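Local structure of RNA-induced transcriptional silencing complex protein tas3 (Schizosaccharomyces pombe, 3D1B) at residues A[40-43]-A[44-47]; A[54-57]-A[58-62]; A[109-112]-A[113-117]. The protein serves as an adaptor in the core of the RITS complex, which acts in RNA interference to form heterochromatin and support accurate chromosome segregation. One frame throughout, in Å; residues are numbered along the deposited sequence.

Contact 1 of 3, residues A[40-43]-A[44-47]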
loop_
_atom_site.group_PDB
_atom_site.type_symbol
_atom_site.label_atom_id
_atom_site.label_comp_id
_atom_site.label_asym_id
_atom_site.label_seq_id
_atom_site.Cartn_x
_atom_site.Cartn_y
_atom_site.Cartn_z
ATOM N N LYS A 40 2.743 -14.511 -6.598
ATOM C CA LYS A 40 1.485 -14.513 -5.857
ATOM C C LYS A 40 0.845 -13.129 -5.774
ATOM O O LYS A 40 -0.379 -13.005 -5.733
ATOM C CB LYS A 40 1.705 -15.038 -4.432
ATOM C CG LYS A 40 2.336 -16.422 -4.338
ATOM C CD LYS A 40 2.166 -16.985 -2.932
ATOM C CE LYS A 40 2.903 -18.304 -2.731
ATOM N NZ LYS A 40 4.286 -18.106 -2.201
ATOM N N VAL A 41 1.679 -12.094 -5.757
ATOM C CA VAL A 41 1.211 -10.716 -5.644
ATOM C C VAL A 41 0.707 -10.076 -6.931
ATOM O O VAL A 41 -0.310 -9.380 -6.927
ATOM C CB VAL A 41 2.330 -9.801 -5.082
ATOM C CG1 VAL A 41 1.897 -8.347 -5.143
ATOM C CG2 VAL A 41 2.665 -10.192 -3.649
ATOM N N ILE A 42 1.414 -10.320 -8.030
ATOM C CA ILE A 42 1.076 -9.695 -9.300
ATOM C C ILE A 42 -0.360 -9.810 -9.838
ATOM O O ILE A 42 -0.839 -8.890 -10.496
ATOM C CB ILE A 42 2.092 -10.117 -10.392
ATOM C CG1 ILE A 42 2.183 -9.014 -11.447
ATOM C CG2 ILE A 42 1.701 -11.449 -11.004
ATOM C CD1 ILE A 42 3.344 -9.177 -12.400
ATOM N N PRO A 43 -1.062 -10.925 -9.577
ATOM C CA PRO A 43 -2.437 -11.024 -10.089
ATOM C C PRO A 43 -3.329 -9.885 -9.584
ATOM O O PRO A 43 -4.177 -9.366 -10.317
ATOM C CB PRO A 43 -2.903 -12.377 -9.558
ATOM C CG PRO A 43 -1.631 -13.173 -9.532
ATOM C CD PRO A 43 -0.651 -12.192 -8.946
ATOM N N HIS A 44 -3.126 -9.507 -8.326
ATOM C CA HIS A 44 -3.902 -8.444 -7.697
ATOM C C HIS A 44 -3.568 -7.095 -8.313
ATOM O O HIS A 44 -4.363 -6.156 -8.251
ATOM C CB HIS A 44 -3.615 -8.432 -6.197
ATOM C CG HIS A 44 -3.852 -9.756 -5.541
ATOM N ND1 HIS A 44 -5.065 -10.409 -5.603
ATOM C CD2 HIS A 44 -3.020 -10.574 -4.851
ATOM C CE1 HIS A 44 -4.969 -11.572 -4.983
ATOM N NE2 HIS A 44 -3.739 -11.696 -4.518
ATOM N N TYR A 45 -2.376 -7.011 -8.897
ATOM C CA TYR A 45 -1.915 -5.804 -9.563
ATOM C C TYR A 45 -2.614 -5.763 -10.921
ATOM O O TYR A 45 -3.169 -4.737 -11.315
ATOM C CB TYR A 45 -0.396 -5.866 -9.732
ATOM C CG TYR A 45 0.214 -4.770 -10.571
ATOM C CD1 TYR A 45 0.071 -3.425 -10.222
ATOM C CD2 TYR A 45 0.984 -5.081 -11.691
ATOM C CE1 TYR A 45 0.688 -2.419 -10.969
ATOM C CE2 TYR A 45 1.604 -4.086 -12.440
ATOM C CZ TYR A 45 1.454 -2.760 -12.074
ATOM O OH TYR A 45 2.088 -1.783 -12.803
ATOM N N HIS A 46 -2.597 -6.890 -11.625
ATOM C CA HIS A 46 -3.245 -6.971 -12.929
ATOM C C HIS A 46 -4.751 -6.765 -12.783
ATOM O O HIS A 46 -5.393 -6.175 -13.655
ATOM C CB HIS A 46 -2.970 -8.326 -13.592
ATOM C CG HIS A 46 -1.541 -8.520 -13.996
ATOM N ND1 HIS A 46 -0.787 -7.516 -14.563
ATOM C CD2 HIS A 46 -0.736 -9.609 -13.939
ATOM C CE1 HIS A 46 0.420 -7.976 -14.839
ATOM N NE2 HIS A 46 0.477 -9.244 -14.471
ATOM N N ASN A 47 -5.310 -7.249 -11.677
ATOM C CA ASN A 47 -6.741 -7.101 -11.427
ATOM C C ASN A 47 -7.077 -5.734 -10.846
ATOM O O ASN A 47 -8.236 -5.431 -10.562
ATOM C CB ASN A 47 -7.242 -8.211 -10.504
ATOM C CG ASN A 47 -7.282 -9.559 -11.202
ATOM O OD1 ASN A 47 -7.619 -9.643 -12.384
ATOM N ND2 ASN A 47 -6.955 -10.618 -10.475
#
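I42 touches two rings, those of Y45 and H46. Its CG1 sits at the edge of the Y45 ring, near the ring plane, with Y45 CD2 4.1 Å from I42 CG1. The imidazole of H46 is met more closely and at a slant. H46 NE2 lies 3.5 Å from I42 CG1, and I42 CD1 is equally near, so the outer nitrogen rests on the last two carbons of the longer branch. I42 CG1 stands anti to the backbone N (chi1 -152°), and CD1 continues the extended course (chi2 168°), which carries the branch obliquely across to the H46 ring. The third ring, H44, approaches backbone oxygens obliquely: H44 CD2 is 3.6 Å from V41 O and slightly farther from K40 O.

K40 to H46 form the end of helix 32-46, part of the all-helical C-terminal alpha motif of Tas3, and N47 follows it. The helix kinks at P43, which has no N-H to bond the preceding turn. The next amide reaches back three residues instead of four. H44 N donates to V41 O over 3.1 Å, from well above the carbonyl plane. Y45 N likewise makes only a weak bond three residues back, to I42 O. The four-residue spacing returns with H46 N, which bonds I42 O at 2.9 Å (164°). N47 N closes the end on P43 O at 2.8 Å. The amide of N47 folds back over that oxygen, with N47 ND2 3.1 Å from P43 O, but the angle is too poor for a hydrogen bond.

Helix 52-60 packs on V41 and Y45, while I19 of helix 14-23 meets I42 and Y45. H44 packs on L81 of the second subunit, K40 and V41 on its L78.

Contact 2 of 3, residues A[54-57]-A[58-62]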
loop_
_atom_site.group_PDB
_atom_site.type_symbol
_atom_site.label_atom_id
_atom_site.label_comp_id
_atom_site.label_asym_id
_atom_site.label_seq_id
_atom_site.Cartn_x
_atom_site.Cartn_y
_atom_site.Cartn_z
ATOM N N GLN A 54 2.335 -0.730 -3.988
ATOM C CA GLN A 54 1.919 -1.792 -3.091
ATOM C C GLN A 54 2.611 -3.097 -3.469
ATOM O O GLN A 54 2.991 -3.874 -2.599
ATOM C CB GLN A 54 0.397 -1.943 -3.131
ATOM C CG GLN A 54 -0.320 -0.735 -2.534
ATOM C CD GLN A 54 -1.821 -0.787 -2.701
ATOM O OE1 GLN A 54 -2.339 -0.730 -3.820
ATOM N NE2 GLN A 54 -2.535 -0.889 -1.585
ATOM N N VAL A 55 2.779 -3.332 -4.771
ATOM C CA VAL A 55 3.468 -4.541 -5.220
ATOM C C VAL A 55 4.888 -4.524 -4.652
ATOM O O VAL A 55 5.365 -5.523 -4.110
ATOM C CB VAL A 55 3.546 -4.612 -6.766
ATOM C CG1 VAL A 55 4.489 -5.739 -7.184
ATOM C CG2 VAL A 55 2.165 -4.842 -7.344
ATOM N N LEU A 56 5.556 -3.381 -4.768
ATOM C CA LEU A 56 6.922 -3.247 -4.262
ATOM C C LEU A 56 7.006 -3.510 -2.770
ATOM O O LEU A 56 7.906 -4.207 -2.299
ATOM C CB LEU A 56 7.465 -1.845 -4.545
ATOM C CG LEU A 56 7.815 -1.520 -5.994
ATOM C CD1 LEU A 56 8.311 -0.082 -6.078
ATOM C CD2 LEU A 56 8.886 -2.491 -6.492
ATOM N N GLN A 57 6.064 -2.956 -2.016
ATOM C CA GLN A 57 6.093 -3.150 -0.576
ATOM C C GLN A 57 5.876 -4.616 -0.206
ATOM O O GLN A 57 6.576 -5.156 0.649
ATOM C CB GLN A 57 5.033 -2.268 0.098
ATOM C CG GLN A 57 5.278 -2.054 1.584
ATOM C CD GLN A 57 4.360 -0.998 2.182
ATOM O OE1 GLN A 57 3.944 -0.068 1.497
ATOM N NE2 GLN A 57 4.059 -1.130 3.466
ATOM N N LEU A 58 4.916 -5.266 -0.858
ATOM C CA LEU A 58 4.625 -6.661 -0.571
ATOM C C LEU A 58 5.779 -7.572 -0.956
ATOM O O LEU A 58 6.189 -8.437 -0.175
ATOM C CB LEU A 58 3.349 -7.092 -1.302
ATOM C CG LEU A 58 2.092 -6.430 -0.734
ATOM C CD1 LEU A 58 0.883 -6.776 -1.589
ATOM C CD2 LEU A 58 1.887 -6.905 0.701
ATOM N N VAL A 59 6.308 -7.365 -2.156
ATOM C CA VAL A 59 7.408 -8.179 -2.644
ATOM C C VAL A 59 8.657 -8.045 -1.782
ATOM O O VAL A 59 9.274 -9.044 -1.406
ATOM C CB VAL A 59 7.743 -7.819 -4.103
ATOM C CG1 VAL A 59 9.047 -8.479 -4.520
ATOM C CG2 VAL A 59 6.609 -8.280 -5.013
ATOM N N PHE A 60 9.036 -6.817 -1.452
ATOM C CA PHE A 60 10.225 -6.641 -0.630
ATOM C C PHE A 60 10.039 -7.146 0.798
ATOM O O PHE A 60 11.017 -7.483 1.471
ATOM C CB PHE A 60 10.667 -5.173 -0.628
ATOM C CG PHE A 60 11.208 -4.704 -1.950
ATOM C CD1 PHE A 60 11.912 -5.575 -2.775
ATOM C CD2 PHE A 60 11.044 -3.386 -2.357
ATOM C CE1 PHE A 60 12.444 -5.136 -3.991
ATOM C CE2 PHE A 60 11.575 -2.941 -3.570
ATOM C CZ PHE A 60 12.274 -3.822 -4.385
ATOM N N SER A 61 8.795 -7.226 1.262
ATOM C CA SER A 61 8.542 -7.705 2.620
ATOM C C SER A 61 8.910 -9.179 2.740
ATOM O O SER A 61 9.059 -9.705 3.847
ATOM C CB SER A 61 7.068 -7.518 3.007
ATOM O OG SER A 61 6.234 -8.494 2.393
ATOM N N ALA A 62 9.068 -9.838 1.594
ATOM C CA ALA A 62 9.413 -11.255 1.560
ATOM C C ALA A 62 10.914 -11.499 1.470
ATOM O O ALA A 62 11.356 -12.646 1.538
ATOM C CB ALA A 62 8.717 -11.938 0.385
#
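V55 and V59 lie side by side and point the same way, one helical turn apart. They meet through one methyl each, V55 CG1 and V59 CG2, at 4.0 Å. The two residues have the same rotamer, but different branches do the touching. V55 CG1 stands anti to its own N, whereas V59 CG2 lies beside the backbone N. That placing also brings V59 CG2 to 3.2 Å from V55 O, so this methyl rests on the carbonyl as well as on the valine.

L56 and F60 form a second pair, again side by side with a shared direction. L56 CD2 meets the ring atom F60 CE2 at 4.0 Å. The inner part of the ring slants over the backbone of the previous turn, with F60 CD2 3.2 Å from L56 O. That oxygen also accepts the F60 amide. L58 repeats the theme at Q54, its CG lying 3.3 Å from Q54 O.

Regular alpha-helical bonds hold these pairs in step. V59 N donates to V55 O at 2.8 Å in a nearly straight bond (168°), and L58 N and F60 N bond to Q54 O and L56 O. The bonds weaken at S61. Its amide makes weak bonds to Q57 O and L58 O. The hydroxyl turns back over the helix (chi1 76°) and S61 OG donates to L58 O at 2.6 Å, so the serine also grips L58 O through its side chain.

Q54 OE1 bonds D51 N and K100 of the second subunit, and Q57 NE2 bonds T103 O of that subunit. L56 and F60 pack on helices 14-23 and 89-105, while V55 and L58 face helix 32-46, placing helix 52-60 between these three helices of the all-helical motif, with Q54 and Q57 meeting the second subunit.

Contact 3 of 3, residues A[109-112]-A[113-117]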
loop_
_atom_site.group_PDB
_atom_site.type_symbol
_atom_site.label_atom_id
_atom_site.label_comp_id
_atom_site.label_asym_id
_atom_site.label_seq_id
_atom_site.Cartn_x
_atom_site.Cartn_y
_atom_site.Cartn_z
ATOM N N LEU A 109 21.450 0.938 5.754
ATOM C CA LEU A 109 21.171 2.122 4.938
ATOM C C LEU A 109 22.084 2.206 3.708
ATOM O O LEU A 109 21.641 2.590 2.627
ATOM C CB LEU A 109 21.310 3.396 5.778
ATOM C CG LEU A 109 20.731 4.670 5.153
ATOM C CD1 LEU A 109 19.213 4.538 5.048
ATOM C CD2 LEU A 109 21.097 5.886 5.999
ATOM N N ASP A 110 23.359 1.851 3.861
ATOM C CA ASP A 110 24.272 1.897 2.724
ATOM C C ASP A 110 23.774 0.970 1.620
ATOM O O ASP A 110 23.864 1.296 0.438
ATOM C CB ASP A 110 25.685 1.473 3.132
ATOM C CG ASP A 110 26.319 2.433 4.117
ATOM O OD1 ASP A 110 26.252 3.656 3.881
ATOM O OD2 ASP A 110 26.892 1.960 5.123
ATOM N N PHE A 111 23.251 -0.187 2.016
ATOM C CA PHE A 111 22.729 -1.168 1.064
ATOM C C PHE A 111 21.476 -0.593 0.399
ATOM O O PHE A 111 21.279 -0.728 -0.817
ATOM C CB PHE A 111 22.393 -2.466 1.804
ATOM C CG PHE A 111 22.014 -3.609 0.903
ATOM C CD1 PHE A 111 22.968 -4.222 0.093
ATOM C CD2 PHE A 111 20.712 -4.097 0.888
ATOM C CE1 PHE A 111 22.624 -5.313 -0.717
ATOM C CE2 PHE A 111 20.359 -5.185 0.084
ATOM C CZ PHE A 111 21.317 -5.791 -0.717
ATOM N N ALA A 112 20.630 0.053 1.196
ATOM C CA ALA A 112 19.413 0.654 0.665
ATOM C C ALA A 112 19.780 1.684 -0.400
ATOM O O ALA A 112 19.129 1.777 -1.431
ATOM C CB ALA A 112 18.618 1.319 1.785
ATOM N N SER A 113 20.830 2.460 -0.145
ATOM C CA SER A 113 21.262 3.468 -1.101
ATOM C C SER A 113 21.728 2.822 -2.405
ATOM O O SER A 113 21.499 3.362 -3.487
ATOM C CB SER A 113 22.378 4.328 -0.504
ATOM O OG SER A 113 21.860 5.166 0.524
ATOM N N GLN A 114 22.369 1.661 -2.308
ATOM C CA GLN A 114 22.820 0.962 -3.507
ATOM C C GLN A 114 21.614 0.518 -4.335
ATOM O O GLN A 114 21.594 0.677 -5.556
ATOM C CB GLN A 114 23.667 -0.257 -3.137
ATOM C CG GLN A 114 24.983 0.082 -2.466
ATOM C CD GLN A 114 25.736 -1.159 -2.024
ATOM O OE1 GLN A 114 26.110 -1.995 -2.848
ATOM N NE2 GLN A 114 25.956 -1.287 -0.722
ATOM N N ILE A 115 20.607 -0.041 -3.671
ATOM C CA ILE A 115 19.405 -0.495 -4.365
ATOM C C ILE A 115 18.731 0.692 -5.058
ATOM O O ILE A 115 18.318 0.602 -6.217
ATOM C CB ILE A 115 18.405 -1.139 -3.379
ATOM C CG1 ILE A 115 19.040 -2.363 -2.711
ATOM C CG2 ILE A 115 17.138 -1.551 -4.115
ATOM C CD1 ILE A 115 18.173 -2.998 -1.645
ATOM N N LEU A 116 18.628 1.810 -4.347
ATOM C CA LEU A 116 17.996 2.997 -4.905
ATOM C C LEU A 116 18.766 3.502 -6.122
ATOM O O LEU A 116 18.170 3.887 -7.128
ATOM C CB LEU A 116 17.918 4.108 -3.848
ATOM C CG LEU A 116 17.378 5.445 -4.375
ATOM C CD1 LEU A 116 15.923 5.299 -4.789
ATOM C CD2 LEU A 116 17.518 6.514 -3.296
ATOM N N LYS A 117 20.090 3.495 -6.025
ATOM C CA LYS A 117 20.928 3.960 -7.121
ATOM C C LYS A 117 20.725 3.079 -8.350
ATOM O O LYS A 117 20.699 3.568 -9.480
ATOM C CB LYS A 117 22.402 3.944 -6.709
ATOM C CG LYS A 117 23.335 4.515 -7.764
ATOM C CD LYS A 117 23.099 6.006 -7.970
ATOM C CE LYS A 117 23.409 6.419 -9.402
ATOM N NZ LYS A 117 24.751 5.945 -9.844
#
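From L109 to K117 the backbone is regular alpha helix, with the amides of S113, Q114, I115 and L116 each bonded four residues back, as in I115 N to F111 O at 3.0 Å. The main side-chain meeting is F111 with I115. The isoleucine comes over one face of the ring, its CG1 4.2 Å above the plane and offset toward the rim. Its end is closer still, I115 CD1 lying 3.5 Å from F111 CE2. I115 CG1 sits beside its own N (chi1 -61°), which aims the long branch back at the previous turn. With an alanine here, the F111 ring would probably lose the aliphatic branch over that face and be freer to turn. On the outer side, Q114 runs its extended chain back past D110 O, with Q114 CG 3.3 Å from D110 O and its amide nitrogen slanting past the F111 ring.

L109 N, at the helix start, is bonded to Q72 OE1. Helix 109-122 lies in the C-terminal helical region of Tas3. L109 and S113 lean on F80 of helix 74-84, A112 and I115 pack on helix 89-105, and F111 reaches F66 and P67 in a loop.

How the contacts relate
The contacts come in series along the chain, each on or at the end of one helix: contact 1 on helix 32-46, contact 2 on helix 52-60, contact 3 on helix 109-122. Contacts 1 and 2 are neighbours, with centres 12 Å apart. They touch directly, Y45 CB lying 3.6 Å from V55 CG2. Both also meet the second subunit, so these successive helices also pack against the second chain of the assembly. Contact 3 lies on the other side of the chain's centre, with its centre 27 Å from that of contact 1 and 16 Å from that of contact 2. Helix 89-105 links contacts 2 and 3, since I98 touches F60, A112 and I115.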